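Local coordinates for regulator of g-protein signalling 1 (Homo sapiens, PDB 2BV1), which switches off G-protein signalling by speeding GTP hydrolysis on G protein alpha subunits, driving them into their inactive GDP-bound form, at residues 24-29 and 117-122; 20-25 and 30-35; 71-76 and 109-114. One frame throughout, in Å; residues are numbered along the deposited sequence.

How the contacts relate
The three contacts lie along one all-helical RGS domain, and the long helix 112-131 ties contact 1 to contact 3. Contacts 1 and 2 are neighbours, with centres about 10 Å apart: both use helix 26-31, and they share Q24 and S25. They also touch directly, since L29 CD1 packs 3.5 Å from W22 CD2 and L30 CD1 lies 3.9 Å from Y119 CE1. Contact 3 is set at the start of helix 112-131, its centre about 19 Å from that of contact 1 and nested within the loop of chain which contact 1 closes. Contacts 2 and 3 lie on opposite sides of the chain's centre, their nearest atoms about 12 Å apart.

Contact 1. Residues 24-29 and 117-122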
ATOM      1  N   GLN A  24       3.835 -15.989  -3.196  1.00 39.05           N
ATOM      2  CA  GLN A  24       5.013 -16.214  -2.380  1.00 39.74           C
ATOM      3  C   GLN A  24       5.151 -15.208  -1.200  1.00 39.77           C
ATOM      4  O   GLN A  24       5.499 -15.600  -0.092  1.00 38.88           O
ATOM      5  CB  GLN A  24       6.276 -16.272  -3.244  1.00 40.02           C
ATOM      6  CG  GLN A  24       6.282 -17.529  -4.208  1.00 43.64           C
ATOM      7  CD  GLN A  24       6.762 -18.861  -3.553  1.00 47.33           C
ATOM      8  OE1 GLN A  24       6.009 -19.568  -2.847  1.00 49.31           O
ATOM      9  NE2 GLN A  24       8.006 -19.228  -3.842  1.00 48.66           N
ATOM     10  N   SER A  25       4.884 -13.936  -1.454  1.00 38.79           N
ATOM     11  CA  SER A  25       4.958 -12.906  -0.439  1.00 38.45           C
ATOM     12  C   SER A  25       4.282 -11.669  -0.955  1.00 39.15           C
ATOM     13  O   SER A  25       4.194 -11.471  -2.176  1.00 37.09           O
ATOM     14  CB  SER A  25       6.405 -12.584  -0.043  1.00 38.70           C
ATOM     15  OG  SER A  25       7.090 -11.894  -1.062  1.00 37.43           O
ATOM     16  N   LEU A  26       3.774 -10.861  -0.031  1.00 38.00           N
ATOM     17  CA  LEU A  26       3.162  -9.624  -0.395  1.00 39.08           C
ATOM     18  C   LEU A  26       4.206  -8.787  -1.187  1.00 39.82           C
ATOM     19  O   LEU A  26       3.871  -8.091  -2.164  1.00 37.50           O
ATOM     20  CB  LEU A  26       2.664  -8.892   0.861  1.00 38.29           C
ATOM     21  CG  LEU A  26       2.120  -7.464   0.669  1.00 39.44           C
ATOM     22  CD1 LEU A  26       0.939  -7.425  -0.241  1.00 36.95           C
ATOM     23  CD2 LEU A  26       1.784  -6.913   2.039  1.00 40.50           C
ATOM     24  N   GLU A  27       5.457  -8.872  -0.758  1.00 39.81           N
ATOM     25  CA  GLU A  27       6.529  -8.151  -1.409  1.00 42.66           C
ATOM     26  C   GLU A  27       6.657  -8.507  -2.911  1.00 42.32           C
ATOM     27  O   GLU A  27       6.876  -7.609  -3.688  1.00 41.26           O
ATOM     28  CB  GLU A  27       7.851  -8.312  -0.667  1.00 42.28           C
ATOM     29  CG  GLU A  27       9.023  -7.635  -1.344  1.00 45.61           C
ATOM     30  CD  GLU A  27      10.333  -7.868  -0.608  1.00 46.55           C
ATOM     31  OE1 GLU A  27      10.358  -8.671   0.351  1.00 51.25           O
ATOM     32  OE2 GLU A  27      11.337  -7.236  -0.978  1.00 51.11           O
ATOM     33  N   LYS A  28       6.517  -9.777  -3.311  1.00 42.85           N
ATOM     34  CA  LYS A  28       6.538 -10.137  -4.739  1.00 42.54           C
ATOM     35  C   LYS A  28       5.291  -9.620  -5.445  1.00 42.62           C
ATOM     36  O   LYS A  28       5.370  -9.110  -6.562  1.00 42.37           O
ATOM     37  CB  LYS A  28       6.670 -11.645  -4.972  1.00 43.50           C
ATOM     38  CG  LYS A  28       7.874 -12.262  -4.318  1.00 45.47           C
ATOM     39  CD  LYS A  28       8.348 -13.491  -5.084  1.00 50.01           C
ATOM     40  CE  LYS A  28       9.470 -14.206  -4.356  1.00 49.78           C
ATOM     41  NZ  LYS A  28      10.206 -15.054  -5.313  1.00 52.39           N
ATOM     42  N   LEU A  29       4.138  -9.701  -4.803  1.00 41.63           N
ATOM     43  CA  LEU A  29       2.940  -9.147  -5.417  1.00 42.27           C
ATOM     44  C   LEU A  29       3.107  -7.618  -5.698  1.00 42.48           C
ATOM     45  O   LEU A  29       2.787  -7.121  -6.805  1.00 42.56           O
ATOM     46  CB  LEU A  29       1.717  -9.404  -4.515  1.00 41.12           C
ATOM     47  CG  LEU A  29       0.371  -8.779  -4.893  1.00 42.17           C
ATOM     48  CD1 LEU A  29      -0.204  -9.313  -6.220  1.00 41.77           C
ATOM     49  CD2 LEU A  29      -0.595  -9.004  -3.744  1.00 43.26           C
ATOM     50  N   VAL A 117       3.436  -0.513   9.708  1.00 37.62           N
ATOM     51  CA  VAL A 117       2.187  -0.968  10.274  1.00 37.14           C
ATOM     52  C   VAL A 117       1.229  -1.389   9.149  1.00 36.92           C
ATOM     53  O   VAL A 117       0.606  -2.481   9.181  1.00 36.06           O
ATOM     54  CB  VAL A 117       1.526   0.124  11.180  1.00 36.34           C
ATOM     55  CG1 VAL A 117       0.115  -0.300  11.633  1.00 36.36           C
ATOM     56  CG2 VAL A 117       2.378   0.412  12.382  1.00 37.83           C
ATOM     57  N   ILE A 118       1.054  -0.516   8.170  1.00 37.15           N
ATOM     58  CA  ILE A 118       0.094  -0.781   7.097  1.00 37.53           C
ATOM     59  C   ILE A 118       0.556  -1.966   6.246  1.00 37.22           C
ATOM     60  O   ILE A 118      -0.248  -2.764   5.857  1.00 38.45           O
ATOM     61  CB  ILE A 118      -0.133   0.471   6.172  1.00 38.04           C
ATOM     62  CG1 ILE A 118      -0.779   1.630   6.941  1.00 37.40           C
ATOM     63  CG2 ILE A 118      -0.901   0.091   4.926  1.00 37.32           C
ATOM     64  CD1 ILE A 118      -2.077   1.321   7.694  1.00 38.49           C
ATOM     65  N   TYR A 119       1.837  -2.097   5.983  1.00 37.87           N
ATOM     66  CA  TYR A 119       2.326  -3.273   5.264  1.00 37.83           C
ATOM     67  C   TYR A 119       1.961  -4.552   5.991  1.00 38.24           C
ATOM     68  O   TYR A 119       1.483  -5.509   5.404  1.00 37.18           O
ATOM     69  CB  TYR A 119       3.825  -3.189   5.140  1.00 39.05           C
ATOM     70  CG  TYR A 119       4.391  -4.261   4.276  1.00 41.14           C
ATOM     71  CD1 TYR A 119       4.465  -4.075   2.913  1.00 43.36           C
ATOM     72  CD2 TYR A 119       4.842  -5.483   4.813  1.00 41.54           C
ATOM     73  CE1 TYR A 119       4.999  -5.017   2.101  1.00 42.73           C
ATOM     74  CE2 TYR A 119       5.382  -6.471   3.978  1.00 44.29           C
ATOM     75  CZ  TYR A 119       5.438  -6.202   2.608  1.00 45.73           C
ATOM     76  OH  TYR A 119       5.949  -7.080   1.708  1.00 46.23           O
ATOM     77  N   THR A 120       2.170  -4.556   7.315  1.00 38.40           N
ATOM     78  CA  THR A 120       1.793  -5.714   8.120  1.00 37.50           C
ATOM     79  C   THR A 120       0.305  -6.002   8.084  1.00 37.53           C
ATOM     80  O   THR A 120      -0.126  -7.187   7.976  1.00 36.00           O
ATOM     81  CB  THR A 120       2.284  -5.507   9.560  1.00 37.62           C
ATOM     82  OG1 THR A 120       3.687  -5.236   9.516  1.00 36.54           O
ATOM     83  CG2 THR A 120       1.966  -6.718  10.492  1.00 37.85           C
ATOM     84  N   LEU A 121      -0.505  -4.951   8.184  1.00 37.27           N
ATOM     85  CA  LEU A 121      -1.940  -5.134   8.139  1.00 39.53           C
ATOM     86  C   LEU A 121      -2.382  -5.839   6.840  1.00 39.28           C
ATOM     87  O   LEU A 121      -3.282  -6.718   6.841  1.00 39.05           O
ATOM     88  CB  LEU A 121      -2.698  -3.812   8.278  1.00 40.46           C
ATOM     89  CG  LEU A 121      -2.987  -3.123   9.609  1.00 44.14           C
ATOM     90  CD1 LEU A 121      -4.037  -2.027   9.341  1.00 47.30           C
ATOM     91  CD2 LEU A 121      -3.461  -4.055  10.728  1.00 45.44           C
ATOM     92  N   MET A 122      -1.789  -5.409   5.745  1.00 39.53           N
ATOM     93  CA  MET A 122      -2.015  -6.054   4.435  1.00 40.61           C
ATOM     94  C   MET A 122      -1.462  -7.507   4.443  1.00 39.69           C
ATOM     95  O   MET A 122      -2.133  -8.441   4.105  1.00 40.38           O
ATOM     96  CB  MET A 122      -1.354  -5.226   3.333  1.00 39.42           C
ATOM     97  CG  MET A 122      -2.074  -3.905   3.029  1.00 42.90           C
ATOM     98  SD  MET A 122      -1.558  -3.042   1.489  1.00 41.36           S
ATOM     99  CE  MET A 122       0.140  -2.732   1.765  1.00 40.89           C
TER
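Y119 and M122, one turn apart on the long helix 112-131, receive L26 from the first turn of helix 26-31, a helix-helix contact within the all-helical RGS fold. The Y119 side chain starts with CG anti to the backbone N (chi1 -173°), and its phenol reaches across to the other helix. L26 comes from the opposite direction and lays its CD2 methyl over one face of the ring, 3.8 Å from the centroid and 16° off the normal, a CH-pi contact. Tyrosine suits this partly exposed place because its ring gives leucine an apolar surface while the hydroxyl lies beside the start of the helix. That OH is 3.1 Å from E27 N, but the angle is too poor for a hydrogen bond; on the exposed flank, the CB of E27 rests 3.3 Å from the same Y119 OH. S25 is the N-cap of helix 26-31, whose first residue is L26, and its OG accepts from K28 N at 3.1 Å. Three residues on from Y119, M122 meets the same leucine methyl. The buried L26, which also touches F39 and Y127, thus sets CD2 against both the tyrosine ring and M122 CB, 3.8 Å from the latter.

Contact 2. Residues 20-25 and 30-35; sequences MQWSQS and LANQTG
W22 meets N32, T34 and G35 as the chain doubles back around the short helix 26-31 in the N-terminal part of the modelled chain. Two bonds from S23 to M20 O, one from its backbone N and one from its OG, close the turn around the tryptophan. The indole leaves the backbone with CG anti to the carbonyl carbon (chi1 -59°), which sends the ring system toward the start of helix 33-45. There the CA of G35 sits over one face of the six-membered ring, 3.5 Å from its centroid and 15° off the normal, a CH-pi contact. Glycine fits because a CB at this position would point at the indole and come too close to CE2. N32 crosses the indole obliquely, its amide plane turned 53° from the ring system, with N32 CB 3.6 Å from W22 NE1 and N32 OD1 3.3 Å from W22 CZ2. T34 adds a looser touch, its CG2 methyl 4.1 Å from W22 CH2. The indole NE1 has its hydrogen-bond partner in E18, while Y136 and L139 of helix 134-142 also pack on the tryptophan. N32 is the N-cap of helix 33-45: its OD1 accepts from G35 N at 2.7 Å, in the carbonyl plane and on a lone pair. Because OD1 is engaged by G35 N while it lies against the indole, the capping bond holds in place both the asparagine amide and the glycine on which the ring rests.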
ATOM      1  N   MET A  20       1.409 -16.859 -10.078  1.00 38.09           N
ATOM      2  CA  MET A  20       1.749 -17.804  -8.971  1.00 38.75           C
ATOM      3  C   MET A  20       2.739 -17.198  -7.953  1.00 37.17           C
ATOM      4  O   MET A  20       2.571 -17.353  -6.754  1.00 36.88           O
ATOM      5  CB  MET A  20       2.359 -19.132  -9.495  1.00 38.71           C
ATOM      6  CG  MET A  20       1.498 -20.022 -10.352  1.00 42.60           C
ATOM      7  SD  MET A  20       2.275 -21.536 -11.127  1.00 45.82           S
ATOM      8  CE  MET A  20       3.580 -21.870  -9.924  1.00 43.28           C
ATOM      9  N   GLN A  21       3.797 -16.551  -8.434  1.00 37.12           N
ATOM     10  CA  GLN A  21       4.786 -15.890  -7.593  1.00 37.73           C
ATOM     11  C   GLN A  21       4.262 -14.850  -6.585  1.00 37.55           C
ATOM     12  O   GLN A  21       4.855 -14.653  -5.513  1.00 36.21           O
ATOM     13  CB  GLN A  21       5.889 -15.273  -8.458  1.00 38.79           C
ATOM     14  CG  GLN A  21       6.901 -16.289  -9.010  1.00 41.49           C
ATOM     15  CD  GLN A  21       7.832 -16.869  -7.939  1.00 47.85           C
ATOM     16  OE1 GLN A  21       8.677 -16.158  -7.352  1.00 51.25           O
ATOM     17  NE2 GLN A  21       7.695 -18.174  -7.693  1.00 51.37           N
ATOM     18  N   TRP A  22       3.160 -14.202  -6.935  1.00 36.71           N
ATOM     19  CA  TRP A  22       2.494 -13.238  -6.063  1.00 36.97           C
ATOM     20  C   TRP A  22       2.005 -13.886  -4.755  1.00 37.69           C
ATOM     21  O   TRP A  22       1.819 -13.177  -3.765  1.00 35.16           O
ATOM     22  CB  TRP A  22       1.273 -12.620  -6.736  1.00 36.79           C
ATOM     23  CG  TRP A  22       1.548 -11.886  -8.051  1.00 36.65           C
ATOM     24  CD1 TRP A  22       2.742 -11.531  -8.552  1.00 36.61           C
ATOM     25  CD2 TRP A  22       0.565 -11.404  -8.970  1.00 35.12           C
ATOM     26  NE1 TRP A  22       2.589 -10.857  -9.736  1.00 36.06           N
ATOM     27  CE2 TRP A  22       1.263 -10.777 -10.031  1.00 35.67           C
ATOM     28  CE3 TRP A  22      -0.832 -11.431  -8.992  1.00 37.51           C
ATOM     29  CZ2 TRP A  22       0.619 -10.216 -11.134  1.00 38.43           C
ATOM     30  CZ3 TRP A  22      -1.493 -10.821 -10.097  1.00 39.00           C
ATOM     31  CH2 TRP A  22      -0.759 -10.262 -11.156  1.00 36.94           C
ATOM     32  N   SER A  23       1.727 -15.202  -4.806  1.00 37.56           N
ATOM     33  CA  SER A  23       1.409 -15.970  -3.594  1.00 38.28           C
ATOM     34  C   SER A  23       2.622 -16.269  -2.728  1.00 38.29           C
ATOM     35  O   SER A  23       2.472 -16.722  -1.603  1.00 39.47           O
ATOM     36  CB  SER A  23       0.673 -17.265  -3.958  1.00 37.57           C
ATOM     37  OG  SER A  23       1.613 -18.188  -4.407  1.00 40.37           O
ATOM     38  N   GLN A  24       3.835 -15.989  -3.196  1.00 39.05           N
ATOM     39  CA  GLN A  24       5.013 -16.214  -2.380  1.00 39.74           C
ATOM     40  C   GLN A  24       5.151 -15.208  -1.200  1.00 39.77           C
ATOM     41  O   GLN A  24       5.499 -15.600  -0.092  1.00 38.88           O
ATOM     42  CB  GLN A  24       6.276 -16.272  -3.244  1.00 40.02           C
ATOM     43  CG  GLN A  24       6.282 -17.529  -4.208  1.00 43.64           C
ATOM     44  CD  GLN A  24       6.762 -18.861  -3.553  1.00 47.33           C
ATOM     45  OE1 GLN A  24       6.009 -19.568  -2.847  1.00 49.31           O
ATOM     46  NE2 GLN A  24       8.006 -19.228  -3.842  1.00 48.66           N
ATOM     47  N   SER A  25       4.884 -13.936  -1.454  1.00 38.79           N
ATOM     48  CA  SER A  25       4.958 -12.906  -0.439  1.00 38.45           C
ATOM     49  C   SER A  25       4.282 -11.669  -0.955  1.00 39.15           C
ATOM     50  O   SER A  25       4.194 -11.471  -2.176  1.00 37.09           O
ATOM     51  CB  SER A  25       6.405 -12.584  -0.043  1.00 38.70           C
ATOM     52  OG  SER A  25       7.090 -11.894  -1.062  1.00 37.43           O
ATOM     53  N   LEU A  30       3.595  -6.883  -4.695  1.00 41.60           N
ATOM     54  CA  LEU A  30       3.757  -5.435  -4.855  1.00 43.22           C
ATOM     55  C   LEU A  30       4.905  -5.000  -5.773  1.00 43.41           C
ATOM     56  O   LEU A  30       4.930  -3.852  -6.166  1.00 43.86           O
ATOM     57  CB  LEU A  30       3.879  -4.731  -3.496  1.00 42.02           C
ATOM     58  CG  LEU A  30       2.717  -4.948  -2.558  1.00 43.17           C
ATOM     59  CD1 LEU A  30       3.072  -4.323  -1.233  1.00 43.63           C
ATOM     60  CD2 LEU A  30       1.399  -4.440  -3.048  1.00 45.31           C
ATOM     61  N   ALA A  31       5.867  -5.887  -6.071  1.00 43.70           N
ATOM     62  CA  ALA A  31       6.953  -5.564  -6.970  1.00 44.39           C
ATOM     63  C   ALA A  31       6.556  -5.643  -8.462  1.00 44.86           C
ATOM     64  O   ALA A  31       7.312  -5.236  -9.311  1.00 45.39           O
ATOM     65  CB  ALA A  31       8.123  -6.465  -6.720  1.00 44.76           C
ATOM     66  N   ASN A  32       5.384  -6.207  -8.738  1.00 45.13           N
ATOM     67  CA  ASN A  32       4.788  -6.316 -10.061  1.00 44.04           C
ATOM     68  C   ASN A  32       3.656  -5.269 -10.210  1.00 42.58           C
ATOM     69  O   ASN A  32       2.702  -5.235  -9.440  1.00 40.55           O
ATOM     70  CB  ASN A  32       4.260  -7.745 -10.253  1.00 43.83           C
ATOM     71  CG  ASN A  32       3.651  -7.957 -11.618  1.00 44.42           C
ATOM     72  OD1 ASN A  32       2.512  -7.561 -11.877  1.00 42.63           O
ATOM     73  ND2 ASN A  32       4.397  -8.597 -12.502  1.00 47.43           N
ATOM     74  N   GLN A  33       3.780  -4.411 -11.220  1.00 41.02           N
ATOM     75  CA  GLN A  33       2.819  -3.319 -11.398  1.00 39.98           C
ATOM     76  C   GLN A  33       1.406  -3.876 -11.600  1.00 38.66           C
ATOM     77  O   GLN A  33       0.415  -3.380 -11.029  1.00 38.32           O
ATOM     78  CB  GLN A  33       3.238  -2.431 -12.580  0.50 39.90           C
ATOM     79  CG  GLN A  33       3.093  -0.938 -12.339  0.50 39.32           C
ATOM     80  CD  GLN A  33       3.256  -0.134 -13.624  0.50 38.24           C
ATOM     81  OE1 GLN A  33       3.505  -0.691 -14.690  0.50 35.45           O
ATOM     82  NE2 GLN A  33       3.110   1.173 -13.524  0.50 34.21           N
ATOM     83  N   THR A  34       1.297  -4.937 -12.387  1.00 37.48           N
ATOM     84  CA  THR A  34      -0.010  -5.545 -12.589  1.00 37.41           C
ATOM     85  C   THR A  34      -0.559  -6.216 -11.335  1.00 37.06           C
ATOM     86  O   THR A  34      -1.751  -6.112 -11.038  1.00 35.96           O
ATOM     87  CB  THR A  34      -0.020  -6.474 -13.840  1.00 38.09           C
ATOM     88  OG1 THR A  34       0.037  -5.627 -14.982  1.00 36.13           O
ATOM     89  CG2 THR A  34      -1.302  -7.300 -13.884  1.00 37.39           C
ATOM     90  N   GLY A  35       0.319  -6.845 -10.562  1.00 37.91           N
ATOM     91  CA  GLY A  35      -0.078  -7.390  -9.237  1.00 38.46           C
ATOM     92  C   GLY A  35      -0.599  -6.314  -8.332  1.00 37.48           C
ATOM     93  O   GLY A  35      -1.652  -6.459  -7.722  1.00 38.73           O
TER

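Contact 3. Residues 71-76 and 109-114; sequences CKAEEI and TCFDEA
The F111 ring is clasped on both faces: the CG2 methyl of I76 lies over one, offset toward the rim, and the SG of its own neighbour C110 stands 3.9 Å above the centre of the other. At the edge, near the ring plane, comes the backbone of A73, whose O is 3.6 Å from F111 CZ. The contact joins helix 69-81 to the turn that leads into helix 112-131, within the helical RGS fold. F111 is the third residue of that type I beta turn, T109 to D112, and with CG anti to its carbonyl carbon (chi1 -64°) the ring extends toward helix 69-81. Alanine suits the edge because its short side chain lets the ring close on the helix backbone, with A73 CB 3.9 Å from F111 CE2. The beta-branched I76 offers its CG2 as a CH-pi donor, 22° off the ring normal, while Y61 of helix 50-62 meets F111 edge-to-face. With an alanine in place of F111, a gap would probably open between I76 and C110, leaving Y61 without its edge-to-face partner and A73 without its neighbour. I76 CG2 comes equally near two rim atoms, 3.7 Å from both CZ and CE1 of F111.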
ATOM      1  N   CYS A  71       5.539  19.735   1.614  1.00 39.06           N
ATOM      2  CA  CYS A  71       4.247  19.665   0.898  1.00 39.00           C
ATOM      3  C   CYS A  71       3.675  18.263   0.686  1.00 38.75           C
ATOM      4  O   CYS A  71       2.486  18.042   0.908  1.00 38.46           O
ATOM      5  CB  CYS A  71       4.334  20.357  -0.472  1.00 38.83           C
ATOM      6  SG  CYS A  71       4.180  22.145  -0.340  1.00 37.73           S
ATOM      7  N   LYS A  72       4.498  17.351   0.179  1.00 39.20           N
ATOM      8  CA  LYS A  72       4.116  15.946   0.022  1.00 38.99           C
ATOM      9  C   LYS A  72       3.725  15.296   1.354  1.00 38.49           C
ATOM     10  O   LYS A  72       2.740  14.564   1.427  1.00 38.99           O
ATOM     11  CB  LYS A  72       5.256  15.147  -0.624  1.00 39.24           C
ATOM     12  CG  LYS A  72       4.852  13.776  -1.184  1.00 40.86           C
ATOM     13  CD  LYS A  72       3.737  13.851  -2.192  1.00 44.23           C
ATOM     14  CE  LYS A  72       3.465  12.505  -2.848  1.00 45.51           C
ATOM     15  N   ALA A  73       4.513  15.519   2.390  1.00 37.75           N
ATOM     16  CA  ALA A  73       4.185  14.965   3.705  1.00 37.24           C
ATOM     17  C   ALA A  73       2.821  15.490   4.175  1.00 36.88           C
ATOM     18  O   ALA A  73       1.971  14.714   4.620  1.00 35.93           O
ATOM     19  CB  ALA A  73       5.272  15.296   4.711  1.00 37.24           C
ATOM     20  N   GLU A  74       2.602  16.811   4.064  1.00 36.56           N
ATOM     21  CA  GLU A  74       1.308  17.396   4.420  1.00 36.79           C
ATOM     22  C   GLU A  74       0.172  16.802   3.612  1.00 36.82           C
ATOM     23  O   GLU A  74      -0.898  16.584   4.169  1.00 37.98           O
ATOM     24  CB  GLU A  74       1.304  18.942   4.295  1.00 36.65           C
ATOM     25  N   GLU A  75       0.371  16.561   2.312  1.00 37.74           N
ATOM     26  CA  GLU A  75      -0.672  15.957   1.466  1.00 38.79           C
ATOM     27  C   GLU A  75      -1.011  14.510   1.897  1.00 37.40           C
ATOM     28  O   GLU A  75      -2.158  14.105   1.920  1.00 35.99           O
ATOM     29  CB  GLU A  75      -0.259  15.875  -0.016  1.00 38.82           C
ATOM     30  CG  GLU A  75      -1.437  15.351  -0.913  1.00 40.85           C
ATOM     31  CD  GLU A  75      -1.056  14.697  -2.258  1.00 43.09           C
ATOM     32  OE1 GLU A  75      -0.266  13.723  -2.264  1.00 47.96           O
ATOM     33  OE2 GLU A  75      -1.587  15.160  -3.310  1.00 48.62           O
ATOM     34  N   ILE A  76       0.019  13.729   2.151  1.00 37.55           N
ATOM     35  CA  ILE A  76      -0.163  12.340   2.534  1.00 37.68           C
ATOM     36  C   ILE A  76      -0.858  12.272   3.897  1.00 37.55           C
ATOM     37  O   ILE A  76      -1.773  11.469   4.106  1.00 36.54           O
ATOM     38  CB  ILE A  76       1.191  11.616   2.562  1.00 37.85           C
ATOM     39  CG1 ILE A  76       1.679  11.388   1.126  1.00 38.38           C
ATOM     40  CG2 ILE A  76       1.079  10.274   3.344  1.00 38.36           C
ATOM     41  CD1 ILE A  76       3.141  10.891   1.003  1.00 38.34           C
ATOM     42  N   THR A 109      12.353   9.616   5.896  1.00 41.46           N
ATOM     43  CA  THR A 109      11.920   8.458   6.682  1.00 41.82           C
ATOM     44  C   THR A 109      10.665   8.742   7.507  1.00 41.75           C
ATOM     45  O   THR A 109      10.266   7.927   8.352  1.00 43.01           O
ATOM     46  CB  THR A 109      13.007   8.034   7.669  1.00 41.71           C
ATOM     47  OG1 THR A 109      13.239   9.096   8.602  1.00 42.02           O
ATOM     48  CG2 THR A 109      14.283   7.661   6.942  1.00 41.90           C
ATOM     49  N   CYS A 110      10.059   9.891   7.268  1.00 40.97           N
ATOM     50  CA  CYS A 110       8.906  10.343   8.029  1.00 40.34           C
ATOM     51  C   CYS A 110       7.797   9.258   8.224  1.00 39.31           C
ATOM     52  O   CYS A 110       7.266   9.098   9.335  1.00 38.23           O
ATOM     53  CB  CYS A 110       8.331  11.609   7.338  1.00 40.33           C
ATOM     54  SG  CYS A 110       6.773  12.266   7.978  1.00 43.47           S
ATOM     55  N   PHE A 111       7.431   8.575   7.136  1.00 38.37           N
ATOM     56  CA  PHE A 111       6.290   7.666   7.118  1.00 38.51           C
ATOM     57  C   PHE A 111       6.649   6.182   7.287  1.00 38.40           C
ATOM     58  O   PHE A 111       5.742   5.328   7.184  1.00 37.44           O
ATOM     59  CB  PHE A 111       5.473   7.838   5.805  1.00 37.81           C
ATOM     60  CG  PHE A 111       4.857   9.175   5.669  1.00 36.94           C
ATOM     61  CD1 PHE A 111       3.764   9.522   6.465  1.00 36.82           C
ATOM     62  CD2 PHE A 111       5.365  10.108   4.768  1.00 37.11           C
ATOM     63  CE1 PHE A 111       3.188  10.782   6.380  1.00 37.57           C
ATOM     64  CE2 PHE A 111       4.818  11.374   4.680  1.00 35.24           C
ATOM     65  CZ  PHE A 111       3.725  11.718   5.460  1.00 36.55           C
ATOM     66  N   ASP A 112       7.934   5.893   7.530  1.00 38.94           N
ATOM     67  CA  ASP A 112       8.444   4.512   7.678  1.00 40.24           C
ATOM     68  C   ASP A 112       7.701   3.697   8.746  1.00 39.66           C
ATOM     69  O   ASP A 112       7.409   2.526   8.543  1.00 40.07           O
ATOM     70  CB  ASP A 112       9.920   4.534   8.039  1.00 41.38           C
ATOM     71  CG  ASP A 112      10.822   4.855   6.840  1.00 44.24           C
ATOM     72  OD1 ASP A 112      10.315   5.079   5.720  1.00 45.97           O
ATOM     73  OD2 ASP A 112      12.045   4.853   7.047  1.00 47.52           O
ATOM     74  N   GLU A 113       7.382   4.316   9.871  1.00 40.36           N
ATOM     75  CA  GLU A 113       6.701   3.603  10.955  1.00 41.79           C
ATOM     76  C   GLU A 113       5.264   3.270  10.554  1.00 39.03           C
ATOM     77  O   GLU A 113       4.802   2.129  10.673  1.00 37.36           O
ATOM     78  CB  GLU A 113       6.728   4.409  12.260  1.00 41.87           C
ATOM     79  CG  GLU A 113       7.944   4.186  13.146  1.00 45.93           C
ATOM     80  CD  GLU A 113       7.843   4.937  14.476  1.00 47.29           C
ATOM     81  OE1 GLU A 113       6.694   5.143  14.982  1.00 55.73           O
ATOM     82  OE2 GLU A 113       8.915   5.323  15.019  1.00 53.88           O
ATOM     83  N   ALA A 114       4.551   4.277  10.064  1.00 38.72           N
ATOM     84  CA  ALA A 114       3.177   4.098   9.627  1.00 37.29           C
ATOM     85  C   ALA A 114       3.098   3.144   8.447  1.00 37.59           C
ATOM     86  O   ALA A 114       2.181   2.310   8.358  1.00 38.39           O
ATOM     87  CB  ALA A 114       2.523   5.432   9.304  1.00 37.37           C
TER